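Local coordinates for alkylhydroperoxidase AhpD core (Rhodospirillum rubrum, PDB 2OUW), which probably acts as an oxidoreductase of the carboxymuconolactone decarboxylase family, as in AhpD alkylhydroperoxidases that reduce peroxides through a redox-active cysteine pair, at residues B[93-97]-B[98-102]. Sequence-based numbering, arbitrary orientation.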
ATOM      1  N   ALA B  93     -14.092   4.235 -16.689  1.00 37.60           N
ATOM      2  CA  ALA B  93     -14.670   4.853 -17.866  1.00 39.27           C
ATOM      3  C   ALA B  93     -14.104   4.192 -19.121  1.00 41.04           C
ATOM      4  O   ALA B  93     -14.851   3.880 -20.044  1.00 42.62           O
ATOM      5  CB  ALA B  93     -14.404   6.345 -17.880  1.00 39.12           C
ATOM      6  N   ALA B  94     -12.796   3.956 -19.132  1.00 42.02           N
ATOM      7  CA  ALA B  94     -12.125   3.314 -20.250  1.00 41.11           C
ATOM      8  C   ALA B  94     -12.576   1.876 -20.454  1.00 43.29           C
ATOM      9  O   ALA B  94     -12.735   1.435 -21.584  1.00 44.26           O
ATOM     10  CB  ALA B  94     -10.621   3.361 -20.041  1.00 41.05           C
ATOM     11  N   ALA B  95     -12.745   1.128 -19.364  1.00 43.00           N
ATOM     12  CA  ALA B  95     -13.293  -0.236 -19.440  1.00 42.35           C
ATOM     13  C   ALA B  95     -14.697  -0.227 -20.054  1.00 42.66           C
ATOM     14  O   ALA B  95     -15.004  -1.061 -20.911  1.00 43.22           O
ATOM     15  CB  ALA B  95     -13.308  -0.894 -18.054  1.00 42.01           C
ATOM     16  N   ARG B  96     -15.539   0.720 -19.624  1.00 39.29           N
ATOM     17  CA  ARG B  96     -16.903   0.842 -20.160  1.00 40.95           C
ATOM     18  C   ARG B  96     -16.878   1.146 -21.644  1.00 40.76           C
ATOM     19  O   ARG B  96     -17.645   0.572 -22.410  1.00 37.68           O
ATOM     20  CB  ARG B  96     -17.697   1.930 -19.433  1.00 40.05           C
ATOM     21  CG  ARG B  96     -18.129   1.520 -18.046  1.00 43.31           C
ATOM     22  CD  ARG B  96     -19.197   2.431 -17.511  1.00 48.02           C
ATOM     23  NE  ARG B  96     -19.602   1.966 -16.189  1.00 57.13           N
ATOM     24  CZ  ARG B  96     -19.455   2.631 -15.039  1.00 53.76           C
ATOM     25  NH1 ARG B  96     -18.944   3.856 -14.995  1.00 53.26           N
ATOM     26  NH2 ARG B  96     -19.867   2.060 -13.916  1.00 50.06           N
ATOM     27  N   ALA B  97     -15.986   2.057 -22.031  1.00 40.51           N
ATOM     28  CA  ALA B  97     -15.817   2.421 -23.419  1.00 40.17           C
ATOM     29  C   ALA B  97     -15.344   1.200 -24.203  1.00 40.98           C
ATOM     30  O   ALA B  97     -15.765   0.999 -25.324  1.00 41.95           O
ATOM     31  CB  ALA B  97     -14.852   3.582 -23.557  1.00 39.42           C
ATOM     32  N   LYS B  98     -14.528   0.337 -23.616  1.00 40.00           N
ATOM     33  CA  LYS B  98     -14.130  -0.859 -24.344  1.00 40.22           C
ATOM     34  C   LYS B  98     -15.126  -2.035 -24.249  1.00 40.64           C
ATOM     35  O   LYS B  98     -14.785  -3.172 -24.584  1.00 45.43           O
ATOM     36  CB  LYS B  98     -12.666  -1.217 -24.001  1.00 42.74           C
ATOM     37  CG  LYS B  98     -11.659  -0.162 -24.596  1.00 45.64           C
ATOM     38  CD  LYS B  98     -10.264  -0.185 -23.930  1.00 55.97           C
ATOM     39  CE  LYS B  98      -9.507   1.196 -23.967  1.00 58.84           C
ATOM     40  NZ  LYS B  98      -8.098   1.176 -23.331  1.00 47.59           N
ATOM     41  N   GLY B  99     -16.364  -1.768 -23.831  1.00 37.15           N
ATOM     42  CA  GLY B  99     -17.432  -2.776 -23.830  1.00 37.48           C
ATOM     43  C   GLY B  99     -17.783  -3.474 -22.519  1.00 37.85           C
ATOM     44  O   GLY B  99     -18.629  -4.371 -22.501  1.00 35.52           O
HETATM   45  N   MSE B 100     -17.156  -3.079 -21.408  1.00 38.20           N
HETATM   46  CA  MSE B 100     -17.467  -3.707 -20.117  1.00 37.69           C
HETATM   47  C   MSE B 100     -18.950  -3.569 -19.802  1.00 37.40           C
HETATM   48  O   MSE B 100     -19.503  -2.466 -19.815  1.00 38.07           O
HETATM   49  CB  MSE B 100     -16.636  -3.099 -18.989  1.00 39.08           C
HETATM   50  CG  MSE B 100     -16.760  -3.889 -17.690  1.00 35.01           C
HETATM   51 SE   MSE B 100     -15.624  -3.255 -16.323  0.75 32.99          SE
HETATM   52  CE  MSE B 100     -16.538  -1.514 -16.240  1.00 28.42           C
ATOM     53  N   THR B 101     -19.586  -4.717 -19.598  1.00 38.35           N
ATOM     54  CA  THR B 101     -20.975  -4.828 -19.194  1.00 36.72           C
ATOM     55  C   THR B 101     -21.094  -4.686 -17.667  1.00 37.92           C
ATOM     56  O   THR B 101     -20.101  -4.846 -16.938  1.00 38.49           O
ATOM     57  CB  THR B 101     -21.567  -6.192 -19.610  1.00 35.84           C
ATOM     58  OG1 THR B 101     -20.896  -7.254 -18.918  1.00 39.02           O
ATOM     59  CG2 THR B 101     -21.467  -6.405 -21.127  1.00 38.39           C
ATOM     60  N   PRO B 102     -22.304  -4.355 -17.176  1.00 38.69           N
ATOM     61  CA  PRO B 102     -22.605  -4.432 -15.740  1.00 38.37           C
ATOM     62  C   PRO B 102     -22.200  -5.745 -15.091  1.00 39.14           C
ATOM     63  O   PRO B 102     -21.577  -5.743 -14.022  1.00 38.83           O
ATOM     64  CB  PRO B 102     -24.121  -4.265 -15.696  1.00 36.65           C
ATOM     65  CG  PRO B 102     -24.408  -3.390 -16.846  1.00 40.40           C
ATOM     66  CD  PRO B 102     -23.440  -3.808 -17.933  1.00 37.87           C
TER
HETATM   67  O   HOH W   1     -20.003  -0.704 -21.750  1.00 47.42           O
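A Schellman motif ends helix 85-97 where the chain turns toward helix 102-125, joining Ala95 and Arg96 of the last turn to Gly99 and Met100. Met100 N reaches back to Ala95 O at 3.0 Å in a fairly straight bond (161°), and inside it Gly99 N donates a second hydrogen bond to Arg96 O (3.0 Å), approaching from above the carbonyl plane. Gly99, the C-prime residue, has the positive phi that turns the chain out of the helix. One position earlier, Lys98 N keeps the helical bond to Ala94 O (2.9 Å). A water donates to both Arg96 O and Met100 O, bridging the helix end to the outgoing loop.

The hydrophobic interaction that commonly accompanies this motif is made by Met100, modelled as selenomethionine. With CG anti to the backbone N (chi1 -170°), its chain runs back along the helix, and SE lies against the methyl CB of Ala95 at 3.7 Å. The bend at chi3 (64°) brings CE close to that methyl as well and sets it beside CG of Arg96. Leu69 of helix 68-81 and His105 of helix 102-125 also pack on Met100, tying the helix end to both neighbours. The extended Arg96 side chain ends at Thr4 O of a second subunit, bonded through NH2. On the helix flank the Lys98 chain passes Ala94 O and reaches Glu72 of helix 68-81, with which NZ forms a salt bridge. Thr101 is the N-cap residue of helix 102-125, its side chain capping a backbone N of that helix. Met100 CB lies 3.2 Å from Ala95 O, the oxygen that also accepts the Met100 N-H.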